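Long-range contact in alpha-1,3-glucanase (Bacillus circulans, PDB 5ZRU), which probably hydrolyses alpha-1,3-glucan, this chain being the catalytic unit of a longer, family GH87 enzyme that binds calcium and zinc: residues V487-I492 with I513-I518. Numbering follows the deposited sequence.
Sequences VTFTNI and IVFNNI
Val487 opens this parallel pairing, as expected of adjacent coils in a right-handed parallel beta-helix, by accepting the N-H of Val514 on its carbonyl, while its branched side chain turns into the core and sets CG2 3.9 Å from CD1 of Ile513. Thr488 points to the opposite, partly exposed face beside Val514, where a beta-branched residue suits the extended backbone. Phe489 grips the neighbouring strand through two straight bonds, its N to Val514 O and its O to Asn516 N (2.7 Å). Its ring lies in an offset stack on Phe515, planes only 2° apart and centroids 4.4 Å, with CD1 over the rim of the partner ring. Both side chains leave on the buried face with CG anti to the carbonyl carbon (chi1 -60° and -73°), giving the rings matching starting points; Phe553 stacks on Phe515, and Phe453 meets Phe489 from its other neighbouring strand. An alanine in place of Phe515 would probably leave a gap between Phe489 and Phe553 and break this ladder. Thr490 OG1 and Asn516 ND2 share a water, and Asn516 OD1 is held by Asn554. At Asn491 and Asn517 both strands turn the corner with positive phi, which asparagine tolerates well; Asn517 OD1 bonds to Asn555. Ile492 returns to the core, CG1 3.7 Å from Ile518 CD1. Buried Phe-on-Phe and Ile-on-Ile stacking, with outward asparagines bonded to the next coil, thus keeps the coils in register.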
loop_
_atom_site.group_PDB
_atom_site.type_symbol
_atom_site.label_atom_id
_atom_site.label_comp_id
_atom_site.label_asym_id
_atom_site.label_seq_id
_atom_site.Cartn_x
_atom_site.Cartn_y
_atom_site.Cartn_z
ATOM N N VAL A 487 6.690 9.474 22.105
ATOM C CA VAL A 487 6.111 9.678 20.781
ATOM C C VAL A 487 5.584 11.102 20.707
ATOM O O VAL A 487 4.922 11.574 21.637
ATOM C CB VAL A 487 4.982 8.671 20.469
ATOM C CG1 VAL A 487 4.600 8.771 18.998
ATOM C CG2 VAL A 487 5.403 7.245 20.800
ATOM N N THR A 488 5.888 11.787 19.608
ATOM C CA THR A 488 5.408 13.142 19.375
ATOM C C THR A 488 4.700 13.181 18.033
ATOM O O THR A 488 5.220 12.649 17.043
ATOM C CB THR A 488 6.564 14.146 19.389
ATOM O OG1 THR A 488 7.296 14.013 20.613
ATOM C CG2 THR A 488 6.038 15.585 19.259
ATOM N N PHE A 489 3.519 13.802 18.010
ATOM C CA PHE A 489 2.742 14.070 16.805
ATOM C C PHE A 489 2.668 15.579 16.642
ATOM O O PHE A 489 2.234 16.276 17.565
ATOM C CB PHE A 489 1.323 13.501 16.901
ATOM C CG PHE A 489 1.268 12.022 17.092
ATOM C CD1 PHE A 489 1.515 11.457 18.329
ATOM C CD2 PHE A 489 0.942 11.197 16.029
ATOM C CE1 PHE A 489 1.447 10.095 18.509
ATOM C CE2 PHE A 489 0.887 9.828 16.199
ATOM C CZ PHE A 489 1.138 9.277 17.441
ATOM N N THR A 490 3.088 16.090 15.485
ATOM C CA THR A 490 3.105 17.537 15.292
ATOM C C THR A 490 2.567 17.895 13.912
ATOM O O THR A 490 2.978 17.301 12.914
ATOM C CB THR A 490 4.527 18.085 15.477
ATOM O OG1 THR A 490 5.005 17.695 16.771
ATOM C CG2 THR A 490 4.523 19.610 15.376
ATOM N N ASN A 491 1.663 18.875 13.851
ATOM C CA ASN A 491 1.112 19.346 12.579
ATOM C C ASN A 491 0.381 18.214 11.854
ATOM O O ASN A 491 0.759 17.786 10.764
ATOM C CB ASN A 491 2.215 19.941 11.695
ATOM C CG ASN A 491 2.669 21.310 12.169
ATOM O OD1 ASN A 491 1.845 22.156 12.537
ATOM N ND2 ASN A 491 3.977 21.538 12.153
ATOM N N ILE A 492 -0.669 17.709 12.491
ATOM C CA ILE A 492 -1.476 16.632 11.919
ATOM C C ILE A 492 -2.877 17.167 11.695
ATOM O O ILE A 492 -3.489 17.708 12.624
ATOM C CB ILE A 492 -1.536 15.387 12.829
ATOM C CG1 ILE A 492 -0.153 15.008 13.379
ATOM C CG2 ILE A 492 -2.224 14.220 12.094
ATOM C CD1 ILE A 492 0.809 14.450 12.363
ATOM N N ILE A 513 3.784 11.026 25.695
ATOM C CA ILE A 513 3.103 11.108 24.405
ATOM C C ILE A 513 2.609 12.538 24.238
ATOM O O ILE A 513 1.780 13.005 25.027
ATOM C CB ILE A 513 1.930 10.121 24.308
ATOM C CG1 ILE A 513 2.322 8.726 24.813
ATOM C CG2 ILE A 513 1.398 10.086 22.871
ATOM C CD1 ILE A 513 3.477 8.056 24.045
ATOM N N VAL A 514 3.095 13.228 23.200
ATOM C CA VAL A 514 2.827 14.653 23.012
ATOM C C VAL A 514 2.227 14.882 21.632
ATOM O O VAL A 514 2.727 14.348 20.635
ATOM C CB VAL A 514 4.104 15.496 23.187
ATOM C CG1 VAL A 514 3.784 16.982 22.980
ATOM C CG2 VAL A 514 4.714 15.254 24.567
ATOM N N PHE A 515 1.170 15.694 21.578
ATOM C CA PHE A 515 0.454 16.028 20.350
ATOM C C PHE A 515 0.452 17.544 20.200
ATOM O O PHE A 515 -0.248 18.236 20.949
ATOM C CB PHE A 515 -0.991 15.533 20.399
ATOM C CG PHE A 515 -1.157 14.051 20.269
ATOM C CD1 PHE A 515 -1.007 13.220 21.370
ATOM C CD2 PHE A 515 -1.530 13.491 19.049
ATOM C CE1 PHE A 515 -1.194 11.849 21.251
ATOM C CE2 PHE A 515 -1.725 12.125 18.924
ATOM C CZ PHE A 515 -1.545 11.301 20.034
ATOM N N ASN A 516 1.191 18.067 19.224
ATOM C CA ASN A 516 1.269 19.511 19.030
ATOM C C ASN A 516 0.642 19.904 17.697
ATOM O O ASN A 516 0.845 19.226 16.686
ATOM C CB ASN A 516 2.730 19.992 19.088
ATOM C CG ASN A 516 3.368 19.771 20.461
ATOM O OD1 ASN A 516 2.688 19.772 21.484
ATOM N ND2 ASN A 516 4.670 19.564 20.477
ATOM N N ASN A 517 -0.130 20.994 17.697
ATOM C CA ASN A 517 -0.693 21.563 16.465
ATOM C C ASN A 517 -1.531 20.528 15.713
ATOM O O ASN A 517 -1.308 20.258 14.534
ATOM C CB ASN A 517 0.406 22.123 15.547
ATOM C CG ASN A 517 1.440 22.972 16.291
ATOM O OD1 ASN A 517 1.119 23.672 17.252
ATOM N ND2 ASN A 517 2.689 22.913 15.834
ATOM N N ILE A 518 -2.502 19.942 16.411
ATOM C CA ILE A 518 -3.417 18.960 15.835
ATOM C C ILE A 518 -4.717 19.663 15.466
ATOM O O ILE A 518 -5.272 20.416 16.278
ATOM C CB ILE A 518 -3.695 17.812 16.823
ATOM C CG1 ILE A 518 -2.388 17.255 17.421
ATOM C CG2 ILE A 518 -4.545 16.719 16.155
ATOM C CD1 ILE A 518 -1.398 16.708 16.425
HETATM O O HOH W 1 6.237 19.778 18.312
HETATM O O HOH W 2 -0.842 22.420 12.160
#